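Local coordinates for protein metallo-carboxypeptidase (Pseudomonas aeruginosa, PDB 4A39) that probably acts as a zinc-dependent metallocarboxypeptidase of the M14 family, cleaving residues from the C-terminal ends of peptide substrates, at residues E129-A132 with R133-R137; Q259-R263 with H264-L268; L296-L299 with E300-R304; T362-S365 with G366-K370; A381-V384 with D385-R388. All coordinates share one frame; numbering follows the deposited sequence.

Interaction 1: residues E129-A132 with R133-R137; sequences ERHA and RLVER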
# COMPACT_ATOMS: atom_id res chain seq x y z
N GLU A 129 -3.37 -6.37 -13.75
CA GLU A 129 -4.59 -6.73 -14.46
C GLU A 129 -5.76 -6.28 -13.61
O GLU A 129 -6.74 -5.76 -14.12
CB GLU A 129 -4.65 -8.24 -14.75
CG GLU A 129 -3.60 -8.70 -15.76
CD GLU A 129 -3.83 -10.10 -16.31
OE1 GLU A 129 -4.10 -11.02 -15.52
OE2 GLU A 129 -3.72 -10.27 -17.54
N ARG A 130 -5.64 -6.46 -12.29
CA ARG A 130 -6.69 -6.04 -11.38
C ARG A 130 -6.73 -4.51 -11.40
O ARG A 130 -7.80 -3.91 -11.29
CB ARG A 130 -6.43 -6.54 -9.96
CG ARG A 130 -7.64 -6.40 -9.05
CD ARG A 130 -7.40 -6.91 -7.64
NE ARG A 130 -8.64 -6.87 -6.87
CZ ARG A 130 -9.55 -7.84 -6.85
NH1 ARG A 130 -9.35 -8.95 -7.55
NH2 ARG A 130 -10.67 -7.70 -6.16
N HIS A 131 -5.56 -3.90 -11.55
CA HIS A 131 -5.46 -2.44 -11.60
C HIS A 131 -6.27 -1.93 -12.78
O HIS A 131 -7.01 -0.95 -12.66
CB HIS A 131 -4.00 -2.01 -11.76
CG HIS A 131 -3.82 -0.54 -11.99
ND1 HIS A 131 -3.87 0.39 -10.97
CD2 HIS A 131 -3.63 0.17 -13.13
CE1 HIS A 131 -3.71 1.60 -11.47
NE2 HIS A 131 -3.56 1.50 -12.78
N ALA A 132 -6.11 -2.58 -13.92
CA ALA A 132 -6.84 -2.18 -15.12
C ALA A 132 -8.33 -2.27 -14.87
O ALA A 132 -9.09 -1.38 -15.26
CB ALA A 132 -6.44 -3.06 -16.30
N ARG A 133 -8.77 -3.34 -14.21
CA ARG A 133 -10.18 -3.51 -13.92
C ARG A 133 -10.69 -2.43 -12.98
O ARG A 133 -11.81 -1.94 -13.12
CB ARG A 133 -10.44 -4.90 -13.32
CG ARG A 133 -10.24 -6.04 -14.31
CD ARG A 133 -10.88 -7.34 -13.81
NE ARG A 133 -10.24 -7.88 -12.62
CZ ARG A 133 -9.05 -8.49 -12.62
NH1 ARG A 133 -8.37 -8.63 -13.75
NH2 ARG A 133 -8.55 -8.96 -11.49
N LEU A 134 -9.86 -2.04 -12.01
CA LEU A 134 -10.24 -1.00 -11.06
C LEU A 134 -10.43 0.33 -11.78
O LEU A 134 -11.37 1.06 -11.51
CB LEU A 134 -9.17 -0.83 -9.98
CG LEU A 134 -9.42 0.32 -9.00
CD1 LEU A 134 -10.73 0.10 -8.25
CD2 LEU A 134 -8.26 0.42 -8.01
N VAL A 135 -9.52 0.63 -12.70
CA VAL A 135 -9.61 1.88 -13.45
C VAL A 135 -10.85 1.86 -14.33
O VAL A 135 -11.60 2.85 -14.38
CB VAL A 135 -8.35 2.11 -14.32
CG1 VAL A 135 -8.57 3.29 -15.26
CG2 VAL A 135 -7.15 2.40 -13.42
N GLU A 136 -11.09 0.75 -15.02
CA GLU A 136 -12.26 0.61 -15.88
C GLU A 136 -13.53 0.81 -15.07
O GLU A 136 -14.47 1.48 -15.50
CB GLU A 136 -12.28 -0.76 -16.56
CG GLU A 136 -13.65 -1.18 -17.10
CD GLU A 136 -13.62 -2.53 -17.81
OE1 GLU A 136 -12.97 -3.47 -17.30
OE2 GLU A 136 -14.25 -2.65 -18.89
N ARG A 137 -13.56 0.22 -13.87
CA ARG A 137 -14.72 0.34 -13.00
C ARG A 137 -14.92 1.78 -12.54
O ARG A 137 -16.04 2.28 -12.51
CB ARG A 137 -14.56 -0.58 -11.78
CG ARG A 137 -15.67 -0.44 -10.75
CD ARG A 137 -15.43 -1.38 -9.58
NE ARG A 137 -15.43 -2.78 -10.00
CZ ARG A 137 -16.53 -3.44 -10.36
NH1 ARG A 137 -17.71 -2.85 -10.34
NH2 ARG A 137 -16.44 -4.71 -10.73
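Arg133 folds back along helix 128-138 and lays its guanidinium over the backbone of Glu129 and Arg130, one turn earlier. Its chain bends at chi3 (-67°), which carries the flat group across the helix surface instead of straight out from it. One face then settles on Arg130 CA, 3.6 Å from Arg133 CZ. Arg133 NH1 comes within 3.3 Å of Glu129 O, but that oxygen lies over the guanidinium face, so the approach is electrostatic and not a hydrogen bond. Arg133 NH2 also reaches Arg130 CB at 3.6 Å. The Arg130 chain itself is extended, and its guanidinium plane stands almost perpendicular to that of Arg133, with Arg130 NH1 and Arg133 NH2 4.0 Å apart. The outer end of Arg130 is held by a salt bridge to Glu191 on helix 185-196.

On another side of the helix, His131 has CG anti to its backbone N (chi1 173°), and Val135 CG2 covers one face of the imidazole. This CH-pi contact has its methyl 4.1 Å from the ring centroid and 25° off the normal. His131 ND1 bonds to Glu187 and NE2 to Glu159. Beneath both contacts runs the regular i to i+4 ladder, including Val135 N to His131 O at 3.0 Å and Glu136 N to Ala132 O at 2.9 Å. Glu191 would partly offset the Arg130 charge beside Arg133. Separately, with both ring nitrogens of buried His131 engaged by glutamates, a protonated imidazole would tend to be favoured.

Interaction 2: residues Q259-R263 with H264-L268; sequences QEMKR and HGVDL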
# COMPACT_ATOMS: atom_id res chain seq x y z
N GLN A 259 3.57 17.93 -10.65
CA GLN A 259 3.15 18.89 -11.66
C GLN A 259 1.64 19.11 -11.60
O GLN A 259 1.15 20.23 -11.72
CB GLN A 259 3.55 18.42 -13.06
CG GLN A 259 5.05 18.45 -13.31
CD GLN A 259 5.62 19.86 -13.26
OE1 GLN A 259 6.83 20.05 -13.35
NE2 GLN A 259 4.75 20.86 -13.13
N GLU A 260 0.90 18.02 -11.40
CA GLU A 260 -0.55 18.09 -11.33
C GLU A 260 -0.98 18.80 -10.04
O GLU A 260 -1.97 19.54 -10.04
CB GLU A 260 -1.16 16.68 -11.38
CG GLU A 260 -0.97 15.97 -12.72
CD GLU A 260 -1.56 16.75 -13.89
OE1 GLU A 260 -2.69 17.26 -13.75
OE2 GLU A 260 -0.90 16.83 -14.94
N MET A 261 -0.25 18.57 -8.96
CA MET A 261 -0.58 19.22 -7.69
C MET A 261 -0.38 20.72 -7.81
O MET A 261 -1.21 21.51 -7.35
CB MET A 261 0.28 18.68 -6.55
CG MET A 261 0.02 17.23 -6.18
SD MET A 261 1.02 16.73 -4.75
CE MET A 261 0.00 15.41 -4.08
N LYS A 262 0.71 21.13 -8.43
CA LYS A 262 1.00 22.55 -8.59
C LYS A 262 -0.09 23.28 -9.35
O LYS A 262 -0.42 24.43 -9.05
CB LYS A 262 2.34 22.73 -9.30
CG LYS A 262 3.56 22.36 -8.47
CD LYS A 262 4.86 22.44 -9.27
CE LYS A 262 6.05 22.07 -8.41
NZ LYS A 262 7.30 21.96 -9.21
N ARG A 263 -0.68 22.59 -10.31
CA ARG A 263 -1.73 23.16 -11.15
C ARG A 263 -3.13 23.16 -10.55
O ARG A 263 -3.89 24.10 -10.76
CB ARG A 263 -1.76 22.45 -12.50
CG ARG A 263 -2.69 23.06 -13.53
CD ARG A 263 -2.10 22.87 -14.91
NE ARG A 263 -2.10 21.46 -15.32
CZ ARG A 263 -3.18 20.84 -15.76
NH1 ARG A 263 -4.32 21.50 -15.83
NH2 ARG A 263 -3.12 19.57 -16.15
N HIS A 264 -3.48 22.11 -9.82
CA HIS A 264 -4.82 22.07 -9.25
C HIS A 264 -4.94 22.47 -7.79
O HIS A 264 -6.02 22.87 -7.35
CB HIS A 264 -5.44 20.68 -9.44
CG HIS A 264 -5.43 20.20 -10.85
ND1 HIS A 264 -4.34 19.58 -11.42
CD2 HIS A 264 -6.37 20.28 -11.82
CE1 HIS A 264 -4.62 19.28 -12.68
NE2 HIS A 264 -5.84 19.69 -12.94
N GLY A 265 -3.86 22.37 -7.02
CA GLY A 265 -3.92 22.74 -5.61
C GLY A 265 -4.21 21.52 -4.76
O GLY A 265 -4.74 20.52 -5.26
N VAL A 266 -3.87 21.60 -3.47
CA VAL A 266 -4.05 20.50 -2.53
C VAL A 266 -4.58 20.98 -1.18
O VAL A 266 -4.02 21.90 -0.59
CB VAL A 266 -2.71 19.76 -2.28
CG1 VAL A 266 -2.93 18.58 -1.34
CG2 VAL A 266 -2.11 19.29 -3.61
N ASP A 267 -5.65 20.35 -0.69
CA ASP A 267 -6.23 20.72 0.60
C ASP A 267 -6.22 19.56 1.59
O ASP A 267 -6.63 19.70 2.74
CB ASP A 267 -7.66 21.25 0.41
CG ASP A 267 -7.70 22.46 -0.51
OD1 ASP A 267 -7.04 23.47 -0.19
OD2 ASP A 267 -8.40 22.40 -1.55
N LEU A 268 -5.74 18.41 1.13
CA LEU A 268 -5.64 17.20 1.95
C LEU A 268 -4.77 16.22 1.18
O LEU A 268 -4.89 16.11 -0.04
CB LEU A 268 -7.01 16.56 2.17
CG LEU A 268 -6.93 15.19 2.86
CD1 LEU A 268 -6.86 15.38 4.36
CD2 LEU A 268 -8.14 14.35 2.49
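The C-terminal end of helix 252-264 is closed by His264, whose ring turns back onto the last helical turn, and by Gly265, the first residue to leave helical angles. Glu260 O is gripped twice by the same residue: His264 ND1 donates to it at 2.7 Å and the backbone N of His264 at 3.0 Å. The two donors reach the oxygen from opposite faces of its carbonyl plane. The bond from ND1 is nearly straight (163°) and lies in the imidazole plane; it holds the ring's rotation and implies that ND1 carries a proton. His264 CG lies beside its own backbone N (chi1 -54°), which brings the ring alongside the Glu260 side chain.

Glu260 OE1 approaches His264 CE1 at 3.0 Å, while Arg263 lays its guanidinium face over that same carbon, with Arg263 CZ 3.7 Å from His264 CE1. Arg263 NH2 and Glu260 OE1 form a salt bridge at 3.4 Å, by charge alone, since the oxygen sits well out of the guanidinium plane.

Gly265 N still bonds to Met261 O at 2.8 Å, yet its positive phi (94°) breaks the helix and sends the chain toward strand 268-275 of the central carboxypeptidase sheet, the strand that carries the zinc ligand His273. Just past the break, Val266 CG2 turns back against Met261 CB at 3.8 Å. Both side chains also touch Trp174 of strand 171-177 and Tyr340 of helix 332-340.

Interaction 3: residues L296-L299 with E300-R304; sequences LERL and EQRFR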
# COMPACT_ATOMS: atom_id res chain seq x y z
N LEU A 296 -2.73 22.70 11.97
CA LEU A 296 -2.47 21.36 11.46
C LEU A 296 -2.37 20.34 12.60
O LEU A 296 -2.79 19.19 12.43
CB LEU A 296 -1.19 21.36 10.62
CG LEU A 296 -1.32 22.12 9.29
CD1 LEU A 296 0.01 22.17 8.58
CD2 LEU A 296 -2.37 21.42 8.42
N GLU A 297 -1.85 20.76 13.74
CA GLU A 297 -1.72 19.88 14.90
C GLU A 297 -3.11 19.40 15.32
O GLU A 297 -3.32 18.22 15.61
CB GLU A 297 -1.04 20.61 16.05
CG GLU A 297 -0.58 19.70 17.18
CD GLU A 297 0.25 20.44 18.21
OE1 GLU A 297 -0.34 21.15 19.06
OE2 GLU A 297 1.49 20.32 18.17
N ARG A 298 -4.06 20.33 15.35
CA ARG A 298 -5.43 20.01 15.74
C ARG A 298 -6.13 19.15 14.69
O ARG A 298 -6.86 18.23 15.03
CB ARG A 298 -6.23 21.30 15.95
CG ARG A 298 -7.66 21.06 16.41
CD ARG A 298 -8.37 22.37 16.72
NE ARG A 298 -8.55 23.21 15.54
CZ ARG A 298 -9.48 23.00 14.61
NH1 ARG A 298 -10.31 21.97 14.72
NH2 ARG A 298 -9.58 23.82 13.58
N LEU A 299 -5.90 19.46 13.41
CA LEU A 299 -6.52 18.69 12.34
C LEU A 299 -6.06 17.24 12.37
O LEU A 299 -6.86 16.34 12.12
CB LEU A 299 -6.22 19.31 10.97
CG LEU A 299 -7.10 20.50 10.57
CD1 LEU A 299 -6.61 21.09 9.24
CD2 LEU A 299 -8.55 20.06 10.44
N GLU A 300 -4.78 17.03 12.66
CA GLU A 300 -4.25 15.67 12.73
C GLU A 300 -4.95 14.94 13.87
O GLU A 300 -5.32 13.78 13.73
CB GLU A 300 -2.73 15.68 12.93
CG GLU A 300 -1.97 16.34 11.78
CD GLU A 300 -0.46 16.17 11.88
OE1 GLU A 300 0.03 15.94 13.00
OE2 GLU A 300 0.23 16.29 10.84
N GLN A 301 -5.14 15.63 14.99
CA GLN A 301 -5.80 15.05 16.16
C GLN A 301 -7.23 14.68 15.78
O GLN A 301 -7.70 13.58 16.08
CB GLN A 301 -5.80 16.06 17.31
CG GLN A 301 -5.82 15.48 18.72
CD GLN A 301 -7.05 14.67 19.03
OE1 GLN A 301 -8.18 15.16 18.90
NE2 GLN A 301 -6.86 13.43 19.47
N ARG A 302 -7.92 15.61 15.11
CA ARG A 302 -9.30 15.39 14.67
C ARG A 302 -9.43 14.16 13.77
O ARG A 302 -10.32 13.33 13.96
CB ARG A 302 -9.80 16.62 13.92
CG ARG A 302 -10.05 17.84 14.80
CD ARG A 302 -11.37 17.70 15.56
NE ARG A 302 -12.51 17.65 14.65
CZ ARG A 302 -13.44 16.70 14.68
NH1 ARG A 302 -13.38 15.73 15.58
NH2 ARG A 302 -14.45 16.73 13.82
N PHE A 303 -8.54 14.05 12.79
CA PHE A 303 -8.55 12.94 11.84
C PHE A 303 -8.35 11.59 12.53
O PHE A 303 -9.10 10.64 12.28
CB PHE A 303 -7.45 13.14 10.79
CG PHE A 303 -7.42 12.09 9.73
CD1 PHE A 303 -6.72 10.90 9.92
CD2 PHE A 303 -8.09 12.27 8.52
CE1 PHE A 303 -6.69 9.91 8.95
CE2 PHE A 303 -8.07 11.29 7.53
CZ PHE A 303 -7.36 10.11 7.75
N ARG A 304 -7.34 11.51 13.39
CA ARG A 304 -7.05 10.27 14.09
C ARG A 304 -8.19 9.83 15.00
O ARG A 304 -8.54 8.65 15.05
CB ARG A 304 -5.77 10.42 14.93
CG ARG A 304 -4.48 10.36 14.12
CD ARG A 304 -3.27 10.45 15.04
NE ARG A 304 -2.00 10.25 14.34
CZ ARG A 304 -1.02 11.14 14.32
NH1 ARG A 304 -1.14 12.30 14.95
NH2 ARG A 304 0.10 10.88 13.65
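Successive i to i+4 bonds run through this part of helix 294-308, from Glu300 N to Leu296 O at 2.9 Å up to Arg302 N to Arg298 O at 2.8 Å and Phe303 N to Leu299 O at 2.9 Å. Above this regular backbone, Arg298 and Arg302 lie side by side and point the same way, their guanidinium planes only 9° apart. The touch is made by Arg298 NH1 at Arg302 CG, 4.1 Å away. Arg302 is folded at chi2 (-78°) and again at chi3 (-63°), which holds its methylenes close to the helix: Arg302 CG is 3.2 Å from Arg298 O. Both guanidinium groups turn toward the carboxylate of Glu386, through a salt bridge from Arg302 and a longer, weak ion pair from Arg298, so the two positive charges share an anion. Arg302 is also paired with Glu306.

Glu300 CG lies 3.0 Å from Leu296 O, one turn earlier. The chain beyond is extended and carries a buried carboxylate that is satisfied by Tyr292 OH and by the backbone N of Cys286. The helix thus packs against two elements of the fold: Leu299 and Glu300 lean on Leu343 of strand 343-350, while Phe303 meets the Phe345 ring and packs against Thr379, Leu380 and Leu383 of helix 366-383.

Interaction 4: residues T362-S365 with G366-K370; sequences TGWS and GARSK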
# COMPACT_ATOMS: atom_id res chain seq x y z
N THR A 362 -6.53 -14.82 8.52
CA THR A 362 -6.14 -14.05 7.35
C THR A 362 -5.14 -12.95 7.66
O THR A 362 -4.49 -12.44 6.75
CB THR A 362 -7.35 -13.34 6.72
OG1 THR A 362 -7.89 -12.41 7.67
CG2 THR A 362 -8.42 -14.33 6.32
N GLY A 363 -5.03 -12.59 8.94
CA GLY A 363 -4.15 -11.49 9.31
C GLY A 363 -4.73 -10.28 8.60
O GLY A 363 -5.91 -10.29 8.25
N TRP A 364 -3.93 -9.24 8.38
CA TRP A 364 -4.45 -8.08 7.66
C TRP A 364 -4.61 -8.59 6.22
O TRP A 364 -3.79 -9.37 5.73
CB TRP A 364 -3.48 -6.90 7.72
CG TRP A 364 -4.09 -5.62 7.20
CD1 TRP A 364 -3.76 -4.97 6.05
CD2 TRP A 364 -5.17 -4.88 7.79
NE1 TRP A 364 -4.57 -3.87 5.89
CE2 TRP A 364 -5.44 -3.79 6.94
CE3 TRP A 364 -5.93 -5.03 8.96
CZ2 TRP A 364 -6.45 -2.85 7.21
CZ3 TRP A 364 -6.93 -4.10 9.24
CH2 TRP A 364 -7.18 -3.02 8.36
N SER A 365 -5.67 -8.13 5.56
CA SER A 365 -6.01 -8.61 4.22
C SER A 365 -6.42 -7.53 3.23
O SER A 365 -6.58 -6.36 3.58
CB SER A 365 -7.18 -9.57 4.35
OG SER A 365 -8.30 -8.85 4.85
N GLY A 366 -6.64 -7.95 1.99
CA GLY A 366 -7.08 -7.02 0.97
C GLY A 366 -8.45 -6.49 1.35
O GLY A 366 -8.73 -5.30 1.20
N ALA A 367 -9.32 -7.37 1.87
CA ALA A 367 -10.67 -6.96 2.25
C ALA A 367 -10.68 -5.93 3.37
O ALA A 367 -11.45 -4.97 3.33
CB ALA A 367 -11.48 -8.18 2.66
N ARG A 368 -9.83 -6.12 4.38
CA ARG A 368 -9.77 -5.17 5.48
C ARG A 368 -9.15 -3.85 5.01
O ARG A 368 -9.49 -2.78 5.52
CB ARG A 368 -9.00 -5.77 6.66
CG ARG A 368 -9.74 -6.93 7.31
CD ARG A 368 -8.89 -7.70 8.31
NE ARG A 368 -8.80 -7.04 9.61
CZ ARG A 368 -8.07 -7.51 10.61
NH1 ARG A 368 -7.36 -8.62 10.45
NH2 ARG A 368 -8.05 -6.87 11.78
N SER A 369 -8.27 -3.92 4.02
CA SER A 369 -7.64 -2.73 3.46
C SER A 369 -8.72 -1.92 2.74
O SER A 369 -8.79 -0.70 2.86
CB SER A 369 -6.53 -3.12 2.49
OG SER A 369 -5.50 -3.84 3.15
N LYS A 370 -9.56 -2.62 1.98
CA LYS A 370 -10.66 -1.99 1.25
C LYS A 370 -11.59 -1.29 2.23
O LYS A 370 -12.04 -0.18 1.98
CB LYS A 370 -11.45 -3.05 0.46
CG LYS A 370 -10.69 -3.62 -0.74
CD LYS A 370 -11.50 -4.67 -1.49
CE LYS A 370 -12.75 -4.09 -2.11
NZ LYS A 370 -13.41 -5.11 -2.98
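Ser365 O is gripped twice by Ser369, at 2.8 Å by its OG and at 3.0 Å by its backbone N. The two donors come from opposite faces of the carbonyl plane, and the hydroxyl sits well above that plane. With the Ser369 proton spent on Ser365 O, its OG can accept from Trp364 NE1 at 2.9 Å, though this bond is weak because it is strongly bent (118°).

These bonds start helix 366-383. Ser365 is its N-cap: OG accepts from Arg368 N at 3.2 Å, brought within reach of that N-H by its position between the backbone N and the carbonyl carbon (chi1 64°). Arg368 in turn lies over the six-membered ring of the indole. Its CB stands 3.6 Å from the centroid of that Trp364 ring and almost on the ring normal, a CH-pi contact. Farther out, Arg368 NE lies 3.5 Å from Trp364 CZ3, with the guanidinium plane tilted 49° to the indole. At the guanidinium edge, Arg368 NH1 makes a weak bond of 3.1 Å to Gly363 O. Salt bridges to Glu312 and Asp353 hold the same buried group, and Trp364 reaches Met349 and Pro350 of strand 343-350.

Interaction 5: residues A381-V384 with D385-R388; sequences AVLV and DELR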
# COMPACT_ATOMS: atom_id res chain seq x y z
N ALA A 381 -15.56 13.00 5.34
CA ALA A 381 -16.88 13.61 5.24
C ALA A 381 -17.17 14.46 6.48
O ALA A 381 -17.78 15.53 6.38
CB ALA A 381 -17.94 12.54 5.07
N VAL A 382 -16.74 13.97 7.64
CA VAL A 382 -16.95 14.68 8.90
C VAL A 382 -16.07 15.91 9.05
O VAL A 382 -16.49 16.93 9.59
CB VAL A 382 -16.68 13.76 10.11
CG1 VAL A 382 -16.82 14.54 11.41
CG2 VAL A 382 -17.64 12.58 10.09
N LEU A 383 -14.84 15.82 8.55
CA LEU A 383 -13.87 16.90 8.66
C LEU A 383 -13.85 17.91 7.51
O LEU A 383 -13.14 18.91 7.59
CB LEU A 383 -12.45 16.32 8.77
CG LEU A 383 -12.18 15.18 9.74
CD1 LEU A 383 -10.71 14.78 9.64
CD2 LEU A 383 -12.52 15.60 11.16
N VAL A 384 -14.63 17.66 6.46
CA VAL A 384 -14.62 18.55 5.30
C VAL A 384 -14.68 20.05 5.58
O VAL A 384 -13.93 20.82 4.98
CB VAL A 384 -15.73 18.16 4.29
CG1 VAL A 384 -17.09 18.63 4.79
CG2 VAL A 384 -15.41 18.75 2.93
N ASP A 385 -15.56 20.47 6.49
CA ASP A 385 -15.69 21.90 6.80
C ASP A 385 -14.52 22.47 7.61
O ASP A 385 -14.43 23.69 7.79
CB ASP A 385 -16.99 22.17 7.56
CG ASP A 385 -18.22 21.79 6.76
OD1 ASP A 385 -18.29 22.16 5.57
OD2 ASP A 385 -19.12 21.14 7.32
N GLU A 386 -13.64 21.60 8.09
CA GLU A 386 -12.50 22.04 8.91
C GLU A 386 -11.17 22.03 8.17
O GLU A 386 -10.18 22.57 8.66
CB GLU A 386 -12.38 21.13 10.14
CG GLU A 386 -13.61 21.11 11.03
CD GLU A 386 -13.52 20.04 12.10
OE1 GLU A 386 -12.52 20.02 12.85
OE2 GLU A 386 -14.46 19.22 12.20
N LEU A 387 -11.13 21.42 6.98
CA LEU A 387 -9.89 21.34 6.22
C LEU A 387 -9.31 22.69 5.81
O LEU A 387 -8.09 22.84 5.68
CB LEU A 387 -10.08 20.45 5.00
CG LEU A 387 -10.38 18.99 5.37
CD1 LEU A 387 -10.70 18.20 4.11
CD2 LEU A 387 -9.18 18.39 6.10
N ARG A 388 -10.19 23.67 5.58
CA ARG A 388 -9.79 25.03 5.22
C ARG A 388 -10.66 26.03 5.95
O ARG A 388 -11.76 25.69 6.41
CB ARG A 388 -9.92 25.26 3.71
CG ARG A 388 -8.84 24.62 2.86
CD ARG A 388 -7.44 25.17 3.16
NE ARG A 388 -6.45 24.49 2.33
CZ ARG A 388 -5.13 24.58 2.49
NH1 ARG A 388 -4.61 25.31 3.47
NH2 ARG A 388 -4.33 23.89 1.69
O HOH W 1 -17.30 18.99 8.22
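Leu383 and Glu386 set their side chains along one flank of this turn, while Val384 and Asp385 occupy another. Leu383 CD2 approaches Glu386 OE2 at 4.2 Å, a loose meeting of methyl and carboxylate. Glu386 CG is anti to its carbonyl carbon and the chain beyond is extended, which carries the carboxylate out to its salt bridge with Arg302. Val384 and Asp385 cross obliquely: Val384 CG1, placed between the backbone N and the carbonyl carbon (chi1 76°), faces the aspartate from close by, 3.8 Å from Asp385 OD1. That same oxygen is paired with Lys211. Leu387 points back inward, its CG 3.5 Å from Leu383 O and its CD1 near Val384 CA.

The backbone at the end of helix 366-383 changes its bonding here. Leu383 O accepts from Glu386 N at 2.8 Å, an i to i+3 bond with the spacing of a 3-10 turn. The donor stands 44° above the carbonyl plane, away from the lone-pair directions. Leu387 N adds only weak bonds, to Leu383 O and Val384 O. Val382 O is instead served by water: water 1 donates to it at 2.6 Å and accepts from Asp385 N at 2.9 Å, with a weaker link to Asp385 OD2. One solvent molecule therefore bridges a carbonyl and an amide close to the helix terminus. Val384 packs on Leu208 of helix 203-211, and both Val384 and Leu387 rest on strand 171-177, through Leu171 and Leu173 respectively.

Interaction 4 is the most buried of the five and lies nearest the zinc site, whereas the other four are partly buried and farther from the chain's centre. Interactions 4 and 5 belong to opposite ends of helix 366-383: serine hydroxyls organise the start, water and an i to i+3 bond the finish. Interaction 5 touches two others, interaction 3 through the Arg302–Glu386 salt bridge and interaction 2 through Asp267–Arg388, so the C-terminus joins a helix and a loop distant in sequence. Interactions 1 and 3 are mid-helix contacts in which two arginines approach, their guanidinium planes nearly perpendicular in one and nearly parallel in the other; interaction 2 ends its helix with a histidine and a glycine.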